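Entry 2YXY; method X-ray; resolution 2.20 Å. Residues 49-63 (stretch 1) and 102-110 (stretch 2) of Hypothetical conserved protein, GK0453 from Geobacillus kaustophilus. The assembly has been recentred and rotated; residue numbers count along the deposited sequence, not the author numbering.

Stretch 1 49-63: IAMAKAYMLNPADFH
Stretch 2 102-110: LPISLLRKP

The one hydrogen bond across this contact runs from a side chain to a helix carbonyl that is already in use: Ser105 OG donates to Ala50 O at 2.6 Å, while Ala54 N donates to the same Ala50 O at 3.0 Å. The carbonyl near the end of a helix thus serves its own i+4 amide and a hydroxyl from a segment more than fifty residues later in the chain. Ser105 reaches it with chi1 in the p well (53°), its CB 3.6 Å from Ala54 N and 3.8 Å from Lys53 CB. The CA atoms of Ala54 and Ser105 lie 4.6 Å apart; the methyls at 50 and 54, one helical turn apart, stand 3.9 Å (Ala50 CB) and 3.8 Å (Ala54 CB) from Ser105 OG.

To build stretch 1, continue an incoming helix through Ala54 with phi/psi near -60/-40, then close it with a type I turn from Ala54 to Leu57, in which Leu57 N bonds Ala54 O at 3.2 Å. Extend through Leu57 (-111/171) and Asn58 (-109/113), make a 3-10 segment of 59-61, and leave it through Phe62 (-112/142). Stretch 2 arrives as the end of a strand at Leu102 and Pro103 (-64/142), turns into a 3-10 segment at 104-106, with Leu106 N to Pro103 O at 2.9 Å, and extends again at Leu107 (-114/120). The register starts at Ala54 and Ser105 and ends at Asp61 and Pro110, whose CA atoms are 7.3 Å apart, so the two stretches advance in the same sense.

Ile104 is the central apolar plug. Its CA-to-CB bond points toward stretch 1, and with chi1 p (57°) and chi2 t (177°) its CD1 comes within 3.8 Å of Leu57 CB and 3.9 Å of Pro59 CG. Leu57, chi1 m and chi2 t, brings its CD1 to 3.5 Å from Ser105 CA. The Ile104 CB methine sits over one face of the Phe62 ring, 4.3 Å from the ring centroid and 26° off the normal, a CH-pi contact. Phe62, chi1 m (-56°) and chi2 87°, is buried; its CE2 also meets Leu107 CB at 3.7 Å. Leu107, chi1 m and chi2 t, packs obliquely against the ring.

Flanking contacts are lighter. Pro103's CA-to-CB bond points toward stretch 1, with its CG 3.7 Å from Met51 SD and its CB 4.2 Å from Ala54 CB; Met51, whose CA-to-CB bond points away, has chi1, chi2 and chi3 all m. Leu106, chi1 m and chi2 t, brings CD2 to 4.1 Å from Ala50 CB.

At the exposed margin, Lys109 curls back with chi angles t, p, p, m, placing NZ 3.7 Å from Phe62 CZ, at the ring edge, and 3.8 Å from Leu57 CD2. Its CD lies 3.6 Å from OD1 of Asp61 (chi1 m), and Pro110 CG is 3.7 Å from Asp61 O. Lys109 and Pro110 are poorly ordered. The contact buries 704 Å² in all.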

# COMPACT_ATOMS: atom_id res chain seq x y z
N ILE A 49 3.66 4.71 4.10
CA ILE A 49 4.74 4.01 3.39
C ILE A 49 4.14 3.23 2.22
O ILE A 49 4.65 3.29 1.12
CB ILE A 49 5.51 3.04 4.36
CG1 ILE A 49 6.41 3.87 5.29
CG2 ILE A 49 6.35 2.01 3.57
CD1 ILE A 49 7.10 3.03 6.43
N ALA A 50 3.07 2.50 2.49
CA ALA A 50 2.41 1.73 1.44
C ALA A 50 2.00 2.67 0.29
O ALA A 50 2.16 2.33 -0.90
CB ALA A 50 1.16 1.02 2.01
N MET A 51 1.47 3.84 0.64
CA MET A 51 1.04 4.78 -0.39
C MET A 51 2.22 5.29 -1.19
O MET A 51 2.16 5.34 -2.41
CB MET A 51 0.29 5.96 0.23
CG MET A 51 -1.12 5.62 0.63
SD MET A 51 -2.11 4.93 -0.73
CE MET A 51 -2.08 6.24 -1.90
N ALA A 52 3.30 5.68 -0.51
CA ALA A 52 4.45 6.16 -1.25
C ALA A 52 4.99 5.04 -2.16
O ALA A 52 5.39 5.31 -3.29
CB ALA A 52 5.53 6.64 -0.29
N LYS A 53 5.00 3.80 -1.68
CA LYS A 53 5.48 2.69 -2.50
C LYS A 53 4.62 2.48 -3.76
O LYS A 53 5.16 2.22 -4.83
CB LYS A 53 5.51 1.39 -1.69
CG LYS A 53 6.68 1.30 -0.70
CD LYS A 53 6.63 -0.03 0.07
CE LYS A 53 7.84 -0.22 0.95
NZ LYS A 53 7.57 -1.34 1.93
N ALA A 54 3.31 2.65 -3.62
CA ALA A 54 2.39 2.48 -4.72
C ALA A 54 2.71 3.38 -5.91
O ALA A 54 2.48 3.00 -7.06
CB ALA A 54 0.97 2.75 -4.25
N TYR A 55 3.20 4.58 -5.62
CA TYR A 55 3.55 5.52 -6.66
C TYR A 55 4.86 5.18 -7.37
O TYR A 55 5.28 5.92 -8.25
CB TYR A 55 3.61 6.95 -6.09
CG TYR A 55 2.23 7.54 -5.96
CD1 TYR A 55 1.58 7.58 -4.72
CD2 TYR A 55 1.55 7.98 -7.09
CE1 TYR A 55 0.26 8.05 -4.61
CE2 TYR A 55 0.23 8.46 -6.99
CZ TYR A 55 -0.40 8.48 -5.75
OH TYR A 55 -1.69 8.92 -5.66
N MET A 56 5.52 4.10 -6.96
CA MET A 56 6.76 3.65 -7.62
C MET A 56 6.45 2.35 -8.37
O MET A 56 7.35 1.71 -8.91
CB MET A 56 7.89 3.39 -6.62
CG MET A 56 8.31 4.62 -5.81
SD MET A 56 9.89 4.47 -4.97
CE MET A 56 9.66 3.04 -4.00
N LEU A 57 5.18 1.96 -8.41
CA LEU A 57 4.78 0.74 -9.12
C LEU A 57 3.96 1.07 -10.36
O LEU A 57 3.53 2.20 -10.56
CB LEU A 57 3.98 -0.20 -8.21
CG LEU A 57 4.73 -0.74 -6.98
CD1 LEU A 57 3.80 -1.65 -6.21
CD2 LEU A 57 5.99 -1.50 -7.41
N ASN A 58 3.71 0.04 -11.17
CA ASN A 58 2.96 0.22 -12.41
C ASN A 58 1.58 -0.40 -12.29
O ASN A 58 1.44 -1.62 -12.16
CB ASN A 58 3.75 -0.40 -13.57
CG ASN A 58 3.30 0.09 -14.93
OD1 ASN A 58 3.93 -0.23 -15.95
ND2 ASN A 58 2.22 0.87 -14.97
N PRO A 59 0.54 0.44 -12.30
CA PRO A 59 -0.85 0.01 -12.18
C PRO A 59 -1.22 -1.00 -13.27
O PRO A 59 -2.10 -1.84 -13.08
CB PRO A 59 -1.62 1.32 -12.32
CG PRO A 59 -0.66 2.34 -11.78
CD PRO A 59 0.63 1.90 -12.40
N ALA A 60 -0.53 -0.93 -14.41
CA ALA A 60 -0.78 -1.82 -15.54
C ALA A 60 -0.47 -3.28 -15.21
O ALA A 60 -1.07 -4.18 -15.81
CB ALA A 60 0.03 -1.38 -16.76
N ASP A 61 0.46 -3.53 -14.29
CA ASP A 61 0.81 -4.89 -13.91
C ASP A 61 -0.35 -5.60 -13.21
O ASP A 61 -0.30 -6.81 -12.98
CB ASP A 61 2.01 -4.89 -12.96
CG ASP A 61 3.23 -4.26 -13.57
OD1 ASP A 61 4.29 -4.26 -12.91
OD2 ASP A 61 3.12 -3.76 -14.71
N PHE A 62 -1.39 -4.84 -12.86
CA PHE A 62 -2.53 -5.43 -12.17
C PHE A 62 -3.76 -5.42 -13.06
O PHE A 62 -3.98 -4.47 -13.82
CB PHE A 62 -2.76 -4.68 -10.85
CG PHE A 62 -1.54 -4.68 -9.97
CD1 PHE A 62 -0.57 -3.70 -10.11
CD2 PHE A 62 -1.30 -5.75 -9.11
CE1 PHE A 62 0.62 -3.77 -9.41
CE2 PHE A 62 -0.12 -5.83 -8.40
CZ PHE A 62 0.85 -4.83 -8.55
N HIS A 63 -4.56 -6.49 -12.97
CA HIS A 63 -5.72 -6.62 -13.84
C HIS A 63 -7.02 -7.01 -13.13
O HIS A 63 -7.02 -7.77 -12.16
CB HIS A 63 -5.43 -7.66 -14.94
CG HIS A 63 -4.07 -7.53 -15.57
ND1 HIS A 63 -2.92 -8.04 -14.99
CD2 HIS A 63 -3.67 -6.91 -16.70
CE1 HIS A 63 -1.88 -7.75 -15.75
NE2 HIS A 63 -2.31 -7.06 -16.80
N LEU A 102 -7.46 -0.78 -2.14
CA LEU A 102 -6.16 -1.15 -1.62
C LEU A 102 -5.06 -0.61 -2.51
O LEU A 102 -5.17 -0.69 -3.74
CB LEU A 102 -6.07 -2.68 -1.56
CG LEU A 102 -5.47 -3.37 -0.33
CD1 LEU A 102 -6.18 -2.90 0.94
CD2 LEU A 102 -5.62 -4.88 -0.49
N PRO A 103 -3.99 -0.03 -1.92
CA PRO A 103 -2.89 0.50 -2.74
C PRO A 103 -2.28 -0.70 -3.46
O PRO A 103 -2.17 -1.79 -2.86
CB PRO A 103 -1.91 1.10 -1.71
CG PRO A 103 -2.74 1.32 -0.46
CD PRO A 103 -3.72 0.13 -0.48
N ILE A 104 -1.87 -0.51 -4.72
CA ILE A 104 -1.30 -1.63 -5.48
C ILE A 104 -0.02 -2.19 -4.85
O ILE A 104 0.37 -3.34 -5.12
CB ILE A 104 -1.04 -1.23 -6.98
CG1 ILE A 104 -0.12 -0.00 -7.10
CG2 ILE A 104 -2.38 -0.92 -7.64
CD1 ILE A 104 0.20 0.37 -8.57
N SER A 105 0.61 -1.41 -3.98
CA SER A 105 1.82 -1.87 -3.31
C SER A 105 1.51 -3.01 -2.32
O SER A 105 2.42 -3.67 -1.82
CB SER A 105 2.47 -0.69 -2.56
OG SER A 105 1.51 -0.07 -1.71
N LEU A 106 0.23 -3.23 -2.01
CA LEU A 106 -0.13 -4.31 -1.09
C LEU A 106 -0.56 -5.62 -1.80
O LEU A 106 -1.06 -6.53 -1.15
CB LEU A 106 -1.24 -3.83 -0.11
CG LEU A 106 -0.82 -2.64 0.82
CD1 LEU A 106 -1.90 -2.38 1.85
CD2 LEU A 106 0.49 -2.97 1.55
N LEU A 107 -0.35 -5.70 -3.12
CA LEU A 107 -0.70 -6.89 -3.91
C LEU A 107 0.58 -7.53 -4.44
O LEU A 107 1.35 -6.90 -5.15
CB LEU A 107 -1.59 -6.50 -5.10
CG LEU A 107 -2.87 -5.73 -4.79
CD1 LEU A 107 -3.56 -5.36 -6.10
CD2 LEU A 107 -3.79 -6.55 -3.89
N ARG A 108 0.83 -8.79 -4.07
CA ARG A 108 2.05 -9.44 -4.52
C ARG A 108 2.12 -9.52 -6.02
O ARG A 108 1.29 -10.17 -6.66
CB ARG A 108 2.19 -10.81 -3.88
CG ARG A 108 2.43 -10.68 -2.39
CD ARG A 108 2.92 -11.95 -1.72
NE ARG A 108 2.99 -11.72 -0.28
CZ ARG A 108 3.30 -12.65 0.62
NH1 ARG A 108 3.57 -13.89 0.24
NH2 ARG A 108 3.33 -12.32 1.91
N LYS A 109 3.10 -8.79 -6.57
CA LYS A 109 3.36 -8.69 -8.00
C LYS A 109 3.20 -10.05 -8.67
O LYS A 109 3.61 -11.07 -8.11
CB LYS A 109 4.78 -8.14 -8.22
CG LYS A 109 5.14 -7.77 -9.66
CD LYS A 109 4.54 -6.43 -10.09
CE LYS A 109 5.14 -5.24 -9.34
NZ LYS A 109 4.54 -5.01 -7.99
N PRO A 110 2.58 -10.09 -9.86
CA PRO A 110 2.33 -11.29 -10.66
C PRO A 110 3.01 -12.58 -10.20
O PRO A 110 4.03 -12.97 -10.81
CB PRO A 110 2.74 -10.85 -12.05
CG PRO A 110 2.13 -9.46 -12.10
CD PRO A 110 2.39 -8.88 -10.70